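Long-range contacts in histone-lysine N-methyltransferase, H3 lysine-9 specific SUVH6 (Arabidopsis thaliana, PDB 6A5K), which catalyses S-adenosylmethionine-dependent methylation of histone H3 and, through its SRA domain, probably reads methylated non-CG DNA: residues Gly75-Arg81 against Lys186-Tyr192; Ala108-Ser114 against Pro170-Gly176; Val367-Ile373 against Ile486-Leu492. The protein carries 1 engineered substitution. All blocks are in the same frame, centred on the assembly; numbering follows the deposited sequence.

Contact 1 (Gly75-Arg81 against Lys186-Tyr192); sequences GDEFQYR and KGGNYVY
Gly75-Arg81 and Lys186-Tyr192 run antiparallel, Phe78 and Tyr190 forming a hydrogen-bonded pair and Glu77 and Val191 the non-hydrogen-bonded pair beside it. The ladder belongs to the mixed sheet of the SRA domain and ends in a classic beta bulge: Phe78 O accepts from Tyr190 N at 3.0 Å and from Asn189 N at 2.7 Å. At the other end Gly75 N gives a nearly straight bond to Tyr192 O. Gly75 has a positive phi of 100°, where a side chain would press on the preceding carbonyl.

Glu77 and Val191 lie side by side; OE2 touches Val191 CG2 at 3.5 Å, while OE1 passes close to Gly188 CA and is salt-bridged to Lys177. A beta carbon on Gly188 would collide with that carboxylate. On the face bearing Phe78 and Tyr190, the Phe78 ring packs against Leu84 and Leu87 of helix 81-87 and its CE1 meets Tyr192 CB at 4.2 Å.

The Tyr190 ring has Phe78 O and Gln79 O at its edge and touches Ile174 of strand 171-176. The Arg81 side chain crosses it at about a right angle, CG 4.0 Å from Tyr190 CZ; guanidinium and ring planes are 75° apart. Replacing Tyr190 by an alanine would probably open a gap between Gln79 O, Arg81 CG and Ile174. Gln79 stretches fully out along Gly187, its CG anti to the backbone N (chi1 -177°), and OE1 is bridged by water 1 to Gly187 N. Asn189 ND2 binds Gln79 O at 2.9 Å, on a lone pair in the carbonyl plane.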
# COMPACT_ATOMS: atom_id res chain seq x y z
N GLY A 75 -1.93 -12.98 -3.49
CA GLY A 75 -1.69 -11.65 -4.04
C GLY A 75 -1.01 -10.69 -3.08
O GLY A 75 -0.48 -9.67 -3.52
N ASP A 76 -1.02 -11.02 -1.78
CA ASP A 76 -0.39 -10.16 -0.78
C ASP A 76 1.08 -9.92 -1.10
O ASP A 76 1.77 -10.83 -1.59
CB ASP A 76 -0.51 -10.75 0.63
CG ASP A 76 -1.88 -10.54 1.26
OD1 ASP A 76 -2.72 -9.81 0.68
OD2 ASP A 76 -2.12 -11.11 2.35
N GLU A 77 1.57 -8.72 -0.83
CA GLU A 77 2.95 -8.38 -1.14
C GLU A 77 3.71 -7.94 0.10
O GLU A 77 3.12 -7.46 1.07
CB GLU A 77 3.01 -7.29 -2.22
CG GLU A 77 2.35 -7.74 -3.53
CD GLU A 77 2.81 -6.93 -4.73
OE1 GLU A 77 3.52 -5.92 -4.53
OE2 GLU A 77 2.48 -7.33 -5.87
N PHE A 78 5.03 -8.12 0.03
CA PHE A 78 5.94 -7.86 1.13
C PHE A 78 7.20 -7.19 0.57
O PHE A 78 7.66 -7.55 -0.52
CB PHE A 78 6.30 -9.16 1.85
CG PHE A 78 5.11 -10.04 2.11
CD1 PHE A 78 4.75 -11.03 1.20
CD2 PHE A 78 4.33 -9.85 3.24
CE1 PHE A 78 3.64 -11.83 1.43
CE2 PHE A 78 3.21 -10.65 3.48
CZ PHE A 78 2.87 -11.64 2.57
N GLN A 79 7.75 -6.22 1.29
CA GLN A 79 9.00 -5.59 0.87
C GLN A 79 10.20 -6.41 1.34
O GLN A 79 11.15 -6.64 0.59
CB GLN A 79 9.10 -4.17 1.42
CG GLN A 79 10.36 -3.44 0.94
CD GLN A 79 10.52 -2.07 1.56
OE1 GLN A 79 9.55 -1.48 2.04
NE2 GLN A 79 11.74 -1.56 1.57
N TYR A 80 10.13 -6.86 2.59
CA TYR A 80 11.25 -7.56 3.21
C TYR A 80 10.95 -9.03 3.46
O TYR A 80 9.83 -9.39 3.85
CB TYR A 80 11.63 -6.89 4.53
CG TYR A 80 12.08 -5.46 4.42
CD1 TYR A 80 13.39 -5.15 4.07
CD2 TYR A 80 11.22 -4.40 4.72
CE1 TYR A 80 13.82 -3.84 3.99
CE2 TYR A 80 11.65 -3.09 4.64
CZ TYR A 80 12.95 -2.82 4.28
OH TYR A 80 13.39 -1.52 4.21
N ARG A 81 11.96 -9.87 3.25
CA ARG A 81 11.85 -11.28 3.58
C ARG A 81 11.47 -11.47 5.05
O ARG A 81 10.75 -12.41 5.39
CB ARG A 81 13.17 -12.00 3.27
CG ARG A 81 13.03 -13.21 2.36
CD ARG A 81 14.35 -13.96 2.31
NE ARG A 81 14.30 -15.17 1.49
CZ ARG A 81 14.64 -15.21 0.20
NH1 ARG A 81 15.04 -14.10 -0.42
NH2 ARG A 81 14.56 -16.35 -0.46
N LYS A 186 12.09 0.08 -1.86
CA LYS A 186 10.68 0.18 -1.48
C LYS A 186 9.78 -0.50 -2.50
O LYS A 186 10.14 -0.64 -3.67
CB LYS A 186 10.26 1.64 -1.32
CG LYS A 186 10.24 2.41 -2.63
CD LYS A 186 9.16 3.47 -2.63
CE LYS A 186 9.55 4.68 -1.82
NZ LYS A 186 8.73 5.88 -2.16
N GLY A 187 8.62 -0.93 -2.04
CA GLY A 187 7.68 -1.63 -2.90
C GLY A 187 7.65 -3.10 -2.57
O GLY A 187 8.53 -3.61 -1.87
N GLY A 188 6.65 -3.80 -3.08
CA GLY A 188 6.56 -5.24 -2.91
C GLY A 188 7.66 -5.94 -3.68
O GLY A 188 7.80 -5.76 -4.89
N ASN A 189 8.47 -6.72 -2.97
CA ASN A 189 9.53 -7.49 -3.61
C ASN A 189 9.19 -8.96 -3.65
O ASN A 189 9.83 -9.74 -4.35
CB ASN A 189 10.85 -7.27 -2.89
CG ASN A 189 11.35 -5.86 -3.03
OD1 ASN A 189 11.35 -5.30 -4.13
ND2 ASN A 189 11.76 -5.26 -1.92
N TYR A 190 8.17 -9.33 -2.89
CA TYR A 190 7.71 -10.71 -2.78
C TYR A 190 6.20 -10.76 -2.85
O TYR A 190 5.52 -9.88 -2.33
CB TYR A 190 8.20 -11.35 -1.48
CG TYR A 190 9.69 -11.29 -1.31
CD1 TYR A 190 10.30 -10.23 -0.63
CD2 TYR A 190 10.51 -12.28 -1.84
CE1 TYR A 190 11.68 -10.17 -0.49
CE2 TYR A 190 11.88 -12.22 -1.71
CZ TYR A 190 12.46 -11.17 -1.03
OH TYR A 190 13.83 -11.13 -0.91
N VAL A 191 5.67 -11.80 -3.50
CA VAL A 191 4.23 -11.97 -3.64
C VAL A 191 3.80 -13.37 -3.24
O VAL A 191 4.37 -14.36 -3.71
CB VAL A 191 3.78 -11.70 -5.10
CG1 VAL A 191 2.27 -11.81 -5.23
CG2 VAL A 191 4.26 -10.33 -5.56
N TYR A 192 2.79 -13.47 -2.38
CA TYR A 192 2.19 -14.76 -2.05
C TYR A 192 1.29 -15.25 -3.19
O TYR A 192 0.22 -14.69 -3.44
CB TYR A 192 1.39 -14.68 -0.75
CG TYR A 192 0.72 -16.00 -0.41
CD1 TYR A 192 1.43 -17.19 -0.51
CD2 TYR A 192 -0.61 -16.05 -0.03
CE1 TYR A 192 0.83 -18.40 -0.23
CE2 TYR A 192 -1.22 -17.26 0.26
CZ TYR A 192 -0.50 -18.43 0.16
OH TYR A 192 -1.10 -19.63 0.44
O HOH W 1 7.51 -0.73 0.44
O HOH W 2 15.31 -12.90 -2.61

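Contact 2 (Ala108-Ser114 against Pro170-Gly176); sequences ATSIVAS and PVRVIRG
Two neighbouring parallel strands of the SRA-domain sheet meet here, Ala108-Ser114 running beside Pro170-Gly176 with their axes 4.4 Å apart and 14° from parallel. The backbone bonds form the zigzag of a parallel ladder: Thr109 O takes Arg172 N, Arg172 O takes Ile111 N, Ile111 O takes Ile174 N, Ile174 O takes Ala113 N, and Ala113 O takes Gly176 N at 2.7 Å. On its other edge, strand 105-113 pairs with strand 97-102, where Thr109 and Ser110 both face Asp98 in a classic beta bulge.

Ile111 and Val173 share one face and lie alongside each other, Ile111 CG1 touching Val173 CG2 at 3.9 Å. With chi1 at 62°, Ile111 CG1 sits between its backbone N and carbonyl carbon, while CG2 turns to Val171 CG1, 4.2 Å off. Val171 sends its other branch, CG2, to the methyl of Ala108.

On the reverse face, Ile174 CD1 folds back over the neighbouring strand to within 3.7 Å of Ile111 O and also touches Ser110 CB. Arg172 bends at chi3 (-61°), which brings its guanidinium back over the strand: Thr109 O lies 3.7 Å above the centre of that plane, beside the Thr109 side chain. NH1 also bonds Ile65 O and Gly67 O, and NH2 bonds Ile89 O, which probably restrains the rotation of this buried group. Ser110 OG binds His90 nearby.

At the N-terminal end of the pair, water 4 bridges Thr109 O and Pro170 O. The arrangement is one parallel pair, with helix 156-167 in the connection between its strands, inside the otherwise antiparallel, curved sheet of the SRA domain.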
# COMPACT_ATOMS: atom_id res chain seq x y z
N ALA A 108 7.88 -29.96 2.84
CA ALA A 108 8.01 -28.52 2.70
C ALA A 108 6.73 -27.81 3.09
O ALA A 108 5.63 -28.30 2.81
CB ALA A 108 8.39 -28.15 1.28
N THR A 109 6.86 -26.66 3.73
CA THR A 109 5.70 -25.84 4.04
C THR A 109 5.65 -24.64 3.10
O THR A 109 4.57 -24.19 2.72
CB THR A 109 5.74 -25.33 5.48
OG1 THR A 109 7.01 -24.71 5.72
CG2 THR A 109 5.54 -26.49 6.47
N SER A 110 6.82 -24.13 2.73
CA SER A 110 6.83 -22.94 1.88
C SER A 110 8.14 -22.77 1.14
O SER A 110 9.18 -23.21 1.63
CB SER A 110 6.54 -21.69 2.71
OG SER A 110 7.55 -21.49 3.68
N ILE A 111 8.10 -22.16 -0.04
CA ILE A 111 9.32 -21.84 -0.75
C ILE A 111 9.30 -20.40 -1.25
O ILE A 111 8.24 -19.86 -1.58
CB ILE A 111 9.56 -22.78 -1.97
CG1 ILE A 111 8.43 -22.65 -3.00
CG2 ILE A 111 9.72 -24.22 -1.51
CD1 ILE A 111 8.62 -23.54 -4.23
N VAL A 112 10.47 -19.78 -1.29
CA VAL A 112 10.60 -18.48 -1.93
C VAL A 112 11.26 -18.69 -3.28
O VAL A 112 12.40 -19.13 -3.36
CB VAL A 112 11.42 -17.49 -1.09
CG1 VAL A 112 11.51 -16.14 -1.80
CG2 VAL A 112 10.81 -17.32 0.29
N ALA A 113 10.53 -18.37 -4.35
CA ALA A 113 10.97 -18.71 -5.70
C ALA A 113 11.29 -17.48 -6.53
O ALA A 113 10.58 -16.49 -6.49
CB ALA A 113 9.91 -19.54 -6.40
N SER A 114 12.38 -17.56 -7.28
CA SER A 114 12.79 -16.46 -8.16
C SER A 114 12.24 -16.65 -9.57
O SER A 114 11.03 -16.52 -9.79
CB SER A 114 14.31 -16.36 -8.20
OG SER A 114 14.74 -15.60 -9.32
N PRO A 170 0.32 -29.61 0.60
CA PRO A 170 0.44 -28.30 -0.04
C PRO A 170 1.72 -27.54 0.32
O PRO A 170 2.28 -27.73 1.40
CB PRO A 170 -0.80 -27.55 0.47
CG PRO A 170 -1.06 -28.16 1.81
CD PRO A 170 -0.72 -29.63 1.64
N VAL A 171 2.17 -26.70 -0.60
CA VAL A 171 3.35 -25.87 -0.41
C VAL A 171 3.01 -24.42 -0.74
O VAL A 171 2.51 -24.13 -1.83
CB VAL A 171 4.53 -26.34 -1.31
CG1 VAL A 171 5.74 -25.42 -1.15
CG2 VAL A 171 4.90 -27.79 -1.00
N ARG A 172 3.26 -23.50 0.19
CA ARG A 172 3.05 -22.08 -0.11
C ARG A 172 4.17 -21.58 -1.01
O ARG A 172 5.35 -21.78 -0.73
CB ARG A 172 2.99 -21.24 1.17
CG ARG A 172 1.74 -21.44 1.99
CD ARG A 172 1.70 -20.51 3.22
NE ARG A 172 2.83 -20.75 4.12
CZ ARG A 172 2.89 -21.74 5.01
NH1 ARG A 172 1.89 -22.60 5.11
NH2 ARG A 172 3.96 -21.88 5.77
N VAL A 173 3.81 -20.91 -2.10
CA VAL A 173 4.82 -20.32 -2.96
C VAL A 173 4.85 -18.80 -2.81
O VAL A 173 3.85 -18.11 -3.03
CB VAL A 173 4.59 -20.70 -4.43
CG1 VAL A 173 5.45 -19.84 -5.36
CG2 VAL A 173 4.88 -22.18 -4.64
N ILE A 174 6.01 -18.29 -2.38
CA ILE A 174 6.26 -16.85 -2.34
C ILE A 174 7.19 -16.53 -3.51
O ILE A 174 8.32 -17.02 -3.58
CB ILE A 174 6.89 -16.40 -1.00
CG1 ILE A 174 5.94 -16.65 0.18
CG2 ILE A 174 7.26 -14.92 -1.04
CD1 ILE A 174 6.07 -18.02 0.80
N ARG A 175 6.70 -15.72 -4.43
CA ARG A 175 7.46 -15.41 -5.63
C ARG A 175 8.22 -14.10 -5.46
O ARG A 175 7.64 -13.07 -5.11
CB ARG A 175 6.53 -15.32 -6.85
CG ARG A 175 7.21 -15.01 -8.17
CD ARG A 175 6.20 -15.07 -9.32
NE ARG A 175 5.12 -14.10 -9.16
CZ ARG A 175 5.23 -12.80 -9.44
NH1 ARG A 175 6.37 -12.32 -9.90
NH2 ARG A 175 4.19 -11.99 -9.26
N GLY A 176 9.53 -14.15 -5.71
CA GLY A 176 10.33 -12.94 -5.73
C GLY A 176 10.15 -12.25 -7.06
O GLY A 176 10.27 -12.88 -8.11
O HOH W 3 4.31 -30.12 1.50
O HOH W 4 2.07 -25.43 3.04

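Contact 3 (Val367-Ile373 against Ile486-Leu492); sequences VRCLKSI and IPPLQEL
Val367-Ile373 and Ile486-Leu492 face each other in the SET domain, joined by an antiparallel bridge at Ile373 and Ile486 and by single backbone bonds at Leu489 and Leu492, with a type II turn from Pro487 to Gln490 within the second segment. Ile486 N binds Ile373 O, and Ile373 N reaches Ile486 O at 2.9 Å on a lone pair. Their CB atoms meet at 4.0 Å. Water 8 lies 2.8 Å from both Pro487 O and Lys371 O and may bridge them. Pro488 lays its ring against the opposite backbone, CB 3.7 Å from Lys371 C and CD against Ser372 CB.

Leu489, with a positive phi of 71°, takes the third position of the turn and donates its N to Cys369 O at 2.8 Å. Although its CB starts out away from the other segment, the branch CD2 returns to touch Leu370 CD2 at 3.8 Å and Arg368 CD at 3.9 Å. That arginine is extended from CG to NE, is salt-bridged to Glu356 and makes a cation-pi contact with Phe358; water 6, in the guanidinium plane, connects NH1 to Leu489 O. Gln490 closes the turn by a weak bond from its N to Pro487 O, and water 7 accepts from Cys369 N and probably donates to Gln490 O.

Glu491 CG lies against Val367 O, while its carboxylate turns to Arg363 and Asn454. Leu492 donates its N to Val367 O at an angle of 171°. Its two methyls diverge: CD1 packs on Val367 CG1, and CD2 meets Ile373 CD1 tip to tip at 3.9 Å.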
# COMPACT_ATOMS: atom_id res chain seq x y z
N VAL A 367 -11.74 2.86 -7.68
CA VAL A 367 -10.41 3.22 -8.19
C VAL A 367 -9.41 2.11 -7.90
O VAL A 367 -9.39 1.56 -6.81
CB VAL A 367 -9.90 4.54 -7.56
CG1 VAL A 367 -8.49 4.86 -8.06
CG2 VAL A 367 -10.85 5.70 -7.86
N ARG A 368 -8.58 1.78 -8.89
CA ARG A 368 -7.45 0.88 -8.64
C ARG A 368 -6.22 1.34 -9.42
O ARG A 368 -6.30 2.25 -10.25
CB ARG A 368 -7.80 -0.57 -9.02
CG ARG A 368 -8.10 -0.77 -10.51
CD ARG A 368 -8.65 -2.17 -10.80
NE ARG A 368 -9.08 -2.32 -12.19
CZ ARG A 368 -9.91 -3.26 -12.61
NH1 ARG A 368 -10.42 -4.13 -11.75
NH2 ARG A 368 -10.25 -3.32 -13.90
N CYS A 369 -5.09 0.70 -9.14
CA CYS A 369 -3.83 1.04 -9.80
C CYS A 369 -3.31 -0.14 -10.62
O CYS A 369 -3.44 -1.29 -10.21
CB CYS A 369 -2.79 1.45 -8.75
SG CYS A 369 -1.20 1.96 -9.43
N LEU A 370 -2.73 0.15 -11.79
CA LEU A 370 -2.25 -0.90 -12.68
C LEU A 370 -0.98 -1.57 -12.16
O LEU A 370 -0.62 -2.66 -12.61
CB LEU A 370 -2.00 -0.36 -14.09
CG LEU A 370 -3.23 -0.01 -14.93
CD1 LEU A 370 -2.81 0.45 -16.32
CD2 LEU A 370 -4.17 -1.20 -15.02
N LYS A 371 -0.30 -0.94 -11.21
CA LYS A 371 0.83 -1.61 -10.58
C LYS A 371 0.73 -1.59 -9.06
O LYS A 371 -0.17 -0.97 -8.49
CB LYS A 371 2.16 -0.98 -11.03
CG LYS A 371 2.43 0.39 -10.46
CD LYS A 371 3.59 1.06 -11.18
CE LYS A 371 3.58 0.74 -12.67
NZ LYS A 371 4.71 1.38 -13.40
N SER A 372 1.65 -2.30 -8.41
CA SER A 372 1.66 -2.34 -6.96
C SER A 372 2.04 -0.98 -6.39
O SER A 372 2.73 -0.19 -7.04
CB SER A 372 2.61 -3.43 -6.45
OG SER A 372 3.95 -3.17 -6.82
N ILE A 373 1.56 -0.69 -5.19
CA ILE A 373 1.81 0.60 -4.56
C ILE A 373 2.59 0.42 -3.26
O ILE A 373 2.10 -0.22 -2.33
CB ILE A 373 0.50 1.35 -4.28
CG1 ILE A 373 -0.23 1.65 -5.60
CG2 ILE A 373 0.78 2.65 -3.53
CD1 ILE A 373 -1.65 2.15 -5.39
N ILE A 486 0.32 -2.28 -1.45
CA ILE A 486 -0.90 -2.70 -2.13
C ILE A 486 -0.60 -3.50 -3.40
O ILE A 486 0.21 -3.08 -4.22
CB ILE A 486 -1.77 -1.48 -2.50
CG1 ILE A 486 -1.99 -0.58 -1.27
CG2 ILE A 486 -3.11 -1.93 -3.07
CD1 ILE A 486 -2.77 0.72 -1.57
N PRO A 487 -1.23 -4.68 -3.55
CA PRO A 487 -1.08 -5.47 -4.77
C PRO A 487 -1.63 -4.72 -5.97
O PRO A 487 -2.52 -3.88 -5.79
CB PRO A 487 -1.92 -6.73 -4.49
CG PRO A 487 -2.09 -6.76 -3.00
CD PRO A 487 -2.12 -5.33 -2.57
N PRO A 488 -1.13 -5.01 -7.18
CA PRO A 488 -1.71 -4.36 -8.36
C PRO A 488 -3.18 -4.72 -8.49
O PRO A 488 -3.57 -5.85 -8.15
CB PRO A 488 -0.88 -4.92 -9.52
CG PRO A 488 -0.29 -6.19 -9.01
CD PRO A 488 -0.08 -5.98 -7.53
N LEU A 489 -3.98 -3.75 -8.93
CA LEU A 489 -5.40 -3.91 -9.26
C LEU A 489 -6.30 -4.13 -8.05
O LEU A 489 -7.49 -4.39 -8.21
CB LEU A 489 -5.58 -5.06 -10.27
CG LEU A 489 -4.85 -4.88 -11.60
CD1 LEU A 489 -4.92 -6.15 -12.43
CD2 LEU A 489 -5.42 -3.69 -12.39
N GLN A 490 -5.75 -4.05 -6.84
CA GLN A 490 -6.58 -4.10 -5.64
C GLN A 490 -7.32 -2.77 -5.50
O GLN A 490 -6.73 -1.71 -5.69
CB GLN A 490 -5.74 -4.37 -4.38
CG GLN A 490 -6.55 -4.38 -3.09
CD GLN A 490 -5.72 -4.75 -1.86
OE1 GLN A 490 -5.33 -3.88 -1.07
NE2 GLN A 490 -5.48 -6.05 -1.68
N GLU A 491 -8.61 -2.83 -5.18
CA GLU A 491 -9.37 -1.59 -5.06
C GLU A 491 -8.79 -0.71 -3.95
O GLU A 491 -8.48 -1.19 -2.85
CB GLU A 491 -10.85 -1.87 -4.79
CG GLU A 491 -11.71 -0.60 -4.81
CD GLU A 491 -13.20 -0.87 -4.70
OE1 GLU A 491 -13.60 -2.05 -4.60
OE2 GLU A 491 -13.97 0.11 -4.73
N LEU A 492 -8.63 0.58 -4.26
CA LEU A 492 -8.19 1.57 -3.28
C LEU A 492 -9.40 2.16 -2.54
O LEU A 492 -10.38 2.55 -3.17
CB LEU A 492 -7.41 2.69 -3.98
CG LEU A 492 -6.30 2.25 -4.93
CD1 LEU A 492 -5.65 3.48 -5.57
CD2 LEU A 492 -5.27 1.45 -4.17
O HOH W 5 -12.42 2.57 -4.92
O HOH W 6 -9.91 -4.98 -9.17
O HOH W 7 -4.66 -1.06 -7.23
O HOH W 8 -1.86 -1.25 -6.28

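Contacts 1 and 2 share one SRA-domain sheet, with about 13 Å between their centres. Contact 2 is nested within the chain loop closed by contact 1, and strands 171-176 and 190-205 are neighbours, with Val191 O and Arg175 N 2.8 Å apart in a probable hydrogen bond. Contact 3 follows in the SET domain, yet it too lies about 13 Å from contact 1 between centres: Glu77 OE1 meets Ser372 CB at 3.3 Å and Glu77 OE2 meets Pro488 CD at 3.3 Å, so this residue packs across the SRA-SET interface. Contacts 2 and 3 do not touch. Contact 3 approaches the cofactor, the side chain of Glu491 lying about 7 Å from bound S-adenosylmethionine and about 11 Å from a zinc ion.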